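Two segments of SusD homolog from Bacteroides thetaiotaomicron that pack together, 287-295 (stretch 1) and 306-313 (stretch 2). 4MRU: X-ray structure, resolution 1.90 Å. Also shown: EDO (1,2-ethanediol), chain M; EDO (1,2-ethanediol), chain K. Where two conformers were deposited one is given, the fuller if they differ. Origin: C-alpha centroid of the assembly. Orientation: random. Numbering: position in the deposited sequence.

Stretch 1 (287-295) DQEGYYGMR
Stretch 2 (306-313) DMITSYSN

Residues 287-295 run as a largely extended segment, strand at Glu 289 and Gly 290, with Tyr 291 to Met 294 continuing at phi/psi of -106/126, -133/140, -120/151 and -97/138. Gly 290 departs at 149/-152, angles that would jam a CB against the preceding carbonyl O. The second stretch enters as helix at Asp 306, with Met 307 to Thr 309 at -71/-36, -73/-40 and -94/-17; Ser 310 has -93/-10, and the chain becomes extended at Tyr 311 (-126/148) and Ser 312 (-58/148). The nearest CA atoms are those of Tyr 292 and Tyr 311, 4.9 Å apart; Tyr 291 lies by Ser 312, and Met 294 by Tyr 311. Together the stretches bury 392 Å².

One backbone hydrogen bond, from Ser 312 N to Tyr 292 O (2.9 Å), joins the two stretches. The same serine (m) receives Tyr 292 N on its OG at 3.0 Å, so both backbone polar groups of Tyr 292 are satisfied by one residue. Gln 288 (chi1 m, chi2 t) reaches across with its amide, NE2 donating to Ser 310 O at 2.9 Å and a nearly linear 174°. Ser 310 OG donates to Asp 306 O at 2.7 Å.

Apolar packing centres on the Tyr 311 ring (chi1 m, chi2 -76°). Selenomethionine Met 294 (t, t, m) lays CB over its face, 3.8 Å from the centroid and 10° off the normal, a CH-pi contact, while Tyr 292 CB approaches Tyr 311 CD1 at 4.4 Å. CA-to-CB of Tyr 292 (m, chi2 90°) points sideways to stretch 2; Tyr 292 OH accepts from Glu 289 N at 3.1 Å. A water accepts from Arg 295 N at 2.7 Å and donates weakly to Tyr 311 OH at 3.4 Å, bridging the stretches.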

ATOM      1  N   ASP A 287       8.114 -33.559  -3.213  1.00 46.06           N
ATOM      2  CA  ASP A 287       7.055 -33.291  -4.185  1.00 47.86           C
ATOM      3  C   ASP A 287       7.058 -31.855  -4.663  1.00 46.36           C
ATOM      4  O   ASP A 287       6.167 -31.448  -5.374  1.00 53.54           O
ATOM      5  CB  ASP A 287       5.705 -33.577  -3.560  1.00 39.95           C
ATOM      6  N   GLN A 288       8.078 -31.097  -4.271  1.00 40.37           N
ATOM      7  CA  GLN A 288       8.148 -29.664  -4.530  1.00 39.80           C
ATOM      8  C   GLN A 288       9.580 -29.119  -4.860  1.00 41.33           C
ATOM      9  O   GLN A 288      10.549 -29.412  -4.155  1.00 38.84           O
ATOM     10  CB  GLN A 288       7.609 -28.933  -3.298  1.00 26.47           C
ATOM     11  CG  GLN A 288       6.101 -29.174  -3.054  1.00 26.65           C
ATOM     12  CD  GLN A 288       5.464 -28.248  -1.991  1.00 24.94           C
ATOM     13  OE1 GLN A 288       5.148 -28.679  -0.904  1.00 28.50           O
ATOM     14  NE2 GLN A 288       5.299 -26.990  -2.317  1.00 21.41           N
ATOM     15  N   GLU A 289       9.706 -28.297  -5.890  1.00 34.58           N
ATOM     16  CA  GLU A 289      10.934 -27.496  -6.080  1.00 35.01           C
ATOM     17  C   GLU A 289      10.549 -26.199  -6.784  1.00 33.68           C
ATOM     18  O   GLU A 289      10.196 -26.243  -7.953  1.00 32.91           O
ATOM     19  CB  GLU A 289      11.982 -28.261  -6.875  1.00 37.74           C
ATOM     20  N   GLY A 290      10.477 -25.066  -6.071  1.00 25.05           N
ATOM     21  CA  GLY A 290      10.111 -23.827  -6.731  1.00 21.56           C
ATOM     22  C   GLY A 290       9.365 -22.874  -5.841  1.00 24.51           C
ATOM     23  O   GLY A 290       9.508 -22.918  -4.619  1.00 21.98           O
ATOM     24  N   TYR A 291       8.522 -22.030  -6.467  1.00 21.42           N
ATOM     25  CA  TYR A 291       7.785 -21.005  -5.775  1.00 18.78           C
ATOM     26  C   TYR A 291       6.314 -21.431  -5.686  1.00 20.50           C
ATOM     27  O   TYR A 291       5.719 -21.783  -6.691  1.00 19.52           O
ATOM     28  CB  TYR A 291       7.911 -19.712  -6.524  1.00 19.27           C
ATOM     29  CG  TYR A 291       9.371 -19.313  -6.686  1.00 18.75           C
ATOM     30  CD1 TYR A 291      10.069 -18.792  -5.616  1.00 19.63           C
ATOM     31  CD2 TYR A 291      10.018 -19.442  -7.899  1.00 20.20           C
ATOM     32  CE1 TYR A 291      11.408 -18.433  -5.737  1.00 25.22           C
ATOM     33  CE2 TYR A 291      11.375 -19.090  -8.049  1.00 23.99           C
ATOM     34  CZ  TYR A 291      12.058 -18.590  -6.969  1.00 23.46           C
ATOM     35  OH  TYR A 291      13.360 -18.193  -7.086  1.00 29.47           O
ATOM     36  N   TYR A 292       5.779 -21.444  -4.475  1.00 21.28           N
ATOM     37  CA  TYR A 292       4.423 -21.920  -4.201  1.00 18.93           C
ATOM     38  C   TYR A 292       3.697 -20.930  -3.301  1.00 20.51           C
ATOM     39  O   TYR A 292       4.282 -20.373  -2.350  1.00 18.16           O
ATOM     40  CB  TYR A 292       4.476 -23.275  -3.523  1.00 22.26           C
ATOM     41  CG  TYR A 292       5.074 -24.380  -4.346  1.00 24.46           C
ATOM     42  CD1 TYR A 292       6.437 -24.634  -4.294  1.00 24.79           C
ATOM     43  CD2 TYR A 292       4.283 -25.188  -5.181  1.00 27.84           C
ATOM     44  CE1 TYR A 292       7.004 -25.630  -5.048  1.00 26.40           C
ATOM     45  CE2 TYR A 292       4.854 -26.238  -5.920  1.00 27.24           C
ATOM     46  CZ  TYR A 292       6.210 -26.457  -5.836  1.00 26.21           C
ATOM     47  OH  TYR A 292       6.856 -27.430  -6.585  1.00 27.19           O
ATOM     48  N   GLY A 293       2.426 -20.718  -3.603  1.00 18.78           N
ATOM     49  CA  GLY A 293       1.599 -19.771  -2.882  1.00 21.79           C
ATOM     50  C   GLY A 293       0.417 -20.448  -2.259  1.00 22.52           C
ATOM     51  O   GLY A 293      -0.026 -21.483  -2.755  1.00 19.80           O
HETATM   52  N   MSE A 294      -0.045 -19.869  -1.146  1.00 19.12           N
HETATM   53  CA  MSE A 294      -1.181 -20.376  -0.398  0.50 21.17           C
HETATM   54  C   MSE A 294      -2.438 -19.625  -0.805  1.00 19.92           C
HETATM   55  O   MSE A 294      -2.433 -18.406  -0.947  1.00 20.90           O
HETATM   56  CB  MSE A 294      -0.881 -20.182   1.099  0.50 23.29           C
HETATM   57  CG  MSE A 294      -1.942 -20.724   2.057  0.50 32.59           C
HETATM   58 SE   MSE A 294      -1.958 -19.676   3.759  0.38 40.96          SE
HETATM   59  CE  MSE A 294      -0.042 -19.636   4.094  0.50 42.85           C
ATOM     60  N   ARG A 295      -3.529 -20.344  -0.966  1.00 19.59           N
ATOM     61  CA  ARG A 295      -4.809 -19.707  -1.269  1.00 17.97           C
ATOM     62  C   ARG A 295      -5.194 -18.784  -0.130  1.00 19.29           C
ATOM     63  O   ARG A 295      -5.179 -19.180   1.013  1.00 19.24           O
ATOM     64  CB  ARG A 295      -5.904 -20.732  -1.510  1.00 18.50           C
ATOM     65  CG  ARG A 295      -7.233 -20.165  -2.028  1.00 16.94           C
ATOM     66  CD  ARG A 295      -7.164 -19.760  -3.504  1.00 18.76           C
ATOM     67  NE  ARG A 295      -8.435 -19.250  -3.892  1.00 20.07           N
ATOM     68  CZ  ARG A 295      -9.425 -19.990  -4.361  1.00 20.30           C
ATOM     69  NH1 ARG A 295      -9.275 -21.324  -4.569  1.00 21.14           N
ATOM     70  NH2 ARG A 295     -10.577 -19.407  -4.628  1.00 22.06           N
ATOM     71  N   ASP A 306       2.476 -27.830   8.077  1.00 24.81           N
ATOM     72  CA  ASP A 306       2.177 -28.012   6.640  1.00 22.80           C
ATOM     73  C   ASP A 306       2.105 -26.666   5.876  1.00 24.03           C
ATOM     74  O   ASP A 306       2.593 -26.526   4.747  1.00 26.31           O
ATOM     75  CB  ASP A 306       0.835 -28.749   6.447  1.00 24.13           C
ATOM     76  CG  ASP A 306       0.846 -30.208   6.860  1.00 29.94           C
ATOM     77  OD1 ASP A 306       1.899 -30.833   6.776  1.00 26.07           O
ATOM     78  OD2 ASP A 306      -0.235 -30.761   7.259  1.00 32.61           O
HETATM   79  N   MSE A 307       1.441 -25.678   6.472  1.00 23.78           N
HETATM   80  CA  MSE A 307       1.267 -24.346   5.862  1.00 22.02           C
HETATM   81  C   MSE A 307       2.570 -23.604   5.843  1.00 23.79           C
HETATM   82  O   MSE A 307       2.858 -22.887   4.907  1.00 23.21           O
HETATM   83  CB  MSE A 307       0.265 -23.465   6.626  1.00 24.66           C
HETATM   84  CG  MSE A 307      -1.130 -24.039   6.830  1.00 30.52           C
HETATM   85 SE   MSE A 307      -2.046 -24.364   5.094  0.75 42.44          SE
HETATM   86  CE  MSE A 307      -1.629 -26.214   5.054  1.00 30.74           C
ATOM     87  N   ILE A 308       3.375 -23.778   6.879  1.00 22.39           N
ATOM     88  CA  ILE A 308       4.653 -23.082   6.990  1.00 20.87           C
ATOM     89  C   ILE A 308       5.674 -23.652   6.008  1.00 19.73           C
ATOM     90  O   ILE A 308       6.375 -22.918   5.360  1.00 20.17           O
ATOM     91  CB  ILE A 308       5.195 -23.184   8.425  1.00 22.44           C
ATOM     92  CG1 ILE A 308       4.387 -22.272   9.353  1.00 24.51           C
ATOM     93  CG2 ILE A 308       6.697 -22.864   8.499  1.00 23.60           C
ATOM     94  CD1 ILE A 308       4.532 -22.640  10.818  1.00 26.49           C
ATOM     95  N   THR A 309       5.692 -24.970   5.844  1.00 21.59           N
ATOM     96  CA  THR A 309       6.741 -25.617   5.025  1.00 20.23           C
ATOM     97  C   THR A 309       6.355 -25.851   3.558  1.00 20.64           C
ATOM     98  O   THR A 309       7.229 -26.062   2.742  1.00 26.43           O
ATOM     99  CB  THR A 309       7.185 -26.959   5.634  1.00 21.98           C
ATOM    100  OG1 THR A 309       6.060 -27.836   5.740  1.00 21.26           O
ATOM    101  CG2 THR A 309       7.843 -26.762   7.045  1.00 23.08           C
ATOM    102  N   SER A 310       5.077 -25.796   3.216  1.00 22.44           N
ATOM    103  CA  SER A 310       4.654 -26.149   1.854  1.00 21.13           C
ATOM    104  C   SER A 310       4.554 -24.964   0.903  1.00 19.61           C
ATOM    105  O   SER A 310       4.306 -25.142  -0.295  1.00 22.47           O
ATOM    106  CB  SER A 310       3.297 -26.827   1.907  1.00 20.07           C
ATOM    107  OG  SER A 310       3.409 -27.995   2.690  1.00 20.14           O
ATOM    108  N   TYR A 311       4.663 -23.755   1.455  1.00 17.20           N
ATOM    109  CA  TYR A 311       4.514 -22.528   0.686  1.00 19.24           C
ATOM    110  C   TYR A 311       5.727 -21.619   0.877  1.00 18.66           C
ATOM    111  O   TYR A 311       6.340 -21.604   1.920  1.00 19.39           O
ATOM    112  CB  TYR A 311       3.229 -21.787   1.087  1.00 21.43           C
ATOM    113  CG  TYR A 311       2.045 -22.687   0.923  1.00 21.67           C
ATOM    114  CD1 TYR A 311       1.531 -22.956  -0.335  1.00 20.73           C
ATOM    115  CD2 TYR A 311       1.429 -23.255   2.024  1.00 23.63           C
ATOM    116  CE1 TYR A 311       0.454 -23.811  -0.499  1.00 24.80           C
ATOM    117  CE2 TYR A 311       0.360 -24.113   1.876  1.00 21.97           C
ATOM    118  CZ  TYR A 311      -0.123 -24.400   0.607  1.00 25.96           C
ATOM    119  OH  TYR A 311      -1.190 -25.253   0.452  1.00 24.11           O
ATOM    120  N   SER A 312       6.047 -20.880  -0.169  1.00 17.20           N
ATOM    121  CA  SER A 312       7.130 -19.910  -0.149  1.00 20.41           C
ATOM    122  C   SER A 312       6.905 -18.866   0.946  1.00 18.31           C
ATOM    123  O   SER A 312       5.771 -18.480   1.208  1.00 19.76           O
ATOM    124  CB  SER A 312       7.235 -19.214  -1.511  1.00 19.44           C
ATOM    125  OG  SER A 312       7.649 -20.100  -2.510  1.00 19.85           O
ATOM    126  N   ASN A 313       8.007 -18.386   1.504  1.00 19.52           N
ATOM    127  CA  ASN A 313       8.057 -17.185   2.332  1.00 19.95           C
ATOM    128  C   ASN A 313       8.493 -16.000   1.498  1.00 25.81           C
ATOM    129  O   ASN A 313       9.034 -16.170   0.415  1.00 19.01           O
ATOM    130  CB  ASN A 313       9.070 -17.392   3.463  1.00 21.74           C
ATOM    131  CG  ASN A 313       8.949 -16.378   4.585  1.00 21.99           C
ATOM    132  OD1 ASN A 313       8.098 -15.502   4.589  1.00 22.54           O
ATOM    133  ND2 ASN A 313       9.833 -16.496   5.535  1.00 25.07           N
TER
HETATM  134  C1  EDO M 611       7.681 -22.962 -10.433  1.00 52.67           C
HETATM  135  O1  EDO M 611       8.324 -22.574  -9.223  1.00 31.40           O
HETATM  136  C2  EDO M 611       7.302 -24.418 -10.272  1.00 56.72           C
HETATM  137  O2  EDO M 611       6.529 -24.434  -9.077  1.00 50.74           O
HETATM  138  C1  EDO K 609     -12.966 -23.787  -3.522  1.00 32.39           C
HETATM  139  O1  EDO K 609     -13.763 -23.011  -4.474  1.00 24.11           O
HETATM  140  C2  EDO K 609     -11.614 -24.345  -4.030  1.00 29.87           C
HETATM  141  O2  EDO K 609     -11.065 -23.680  -5.207  1.00 28.99           O
HETATM  142  O   HOH W   1      -3.616 -23.056  -0.566  1.00 21.89           O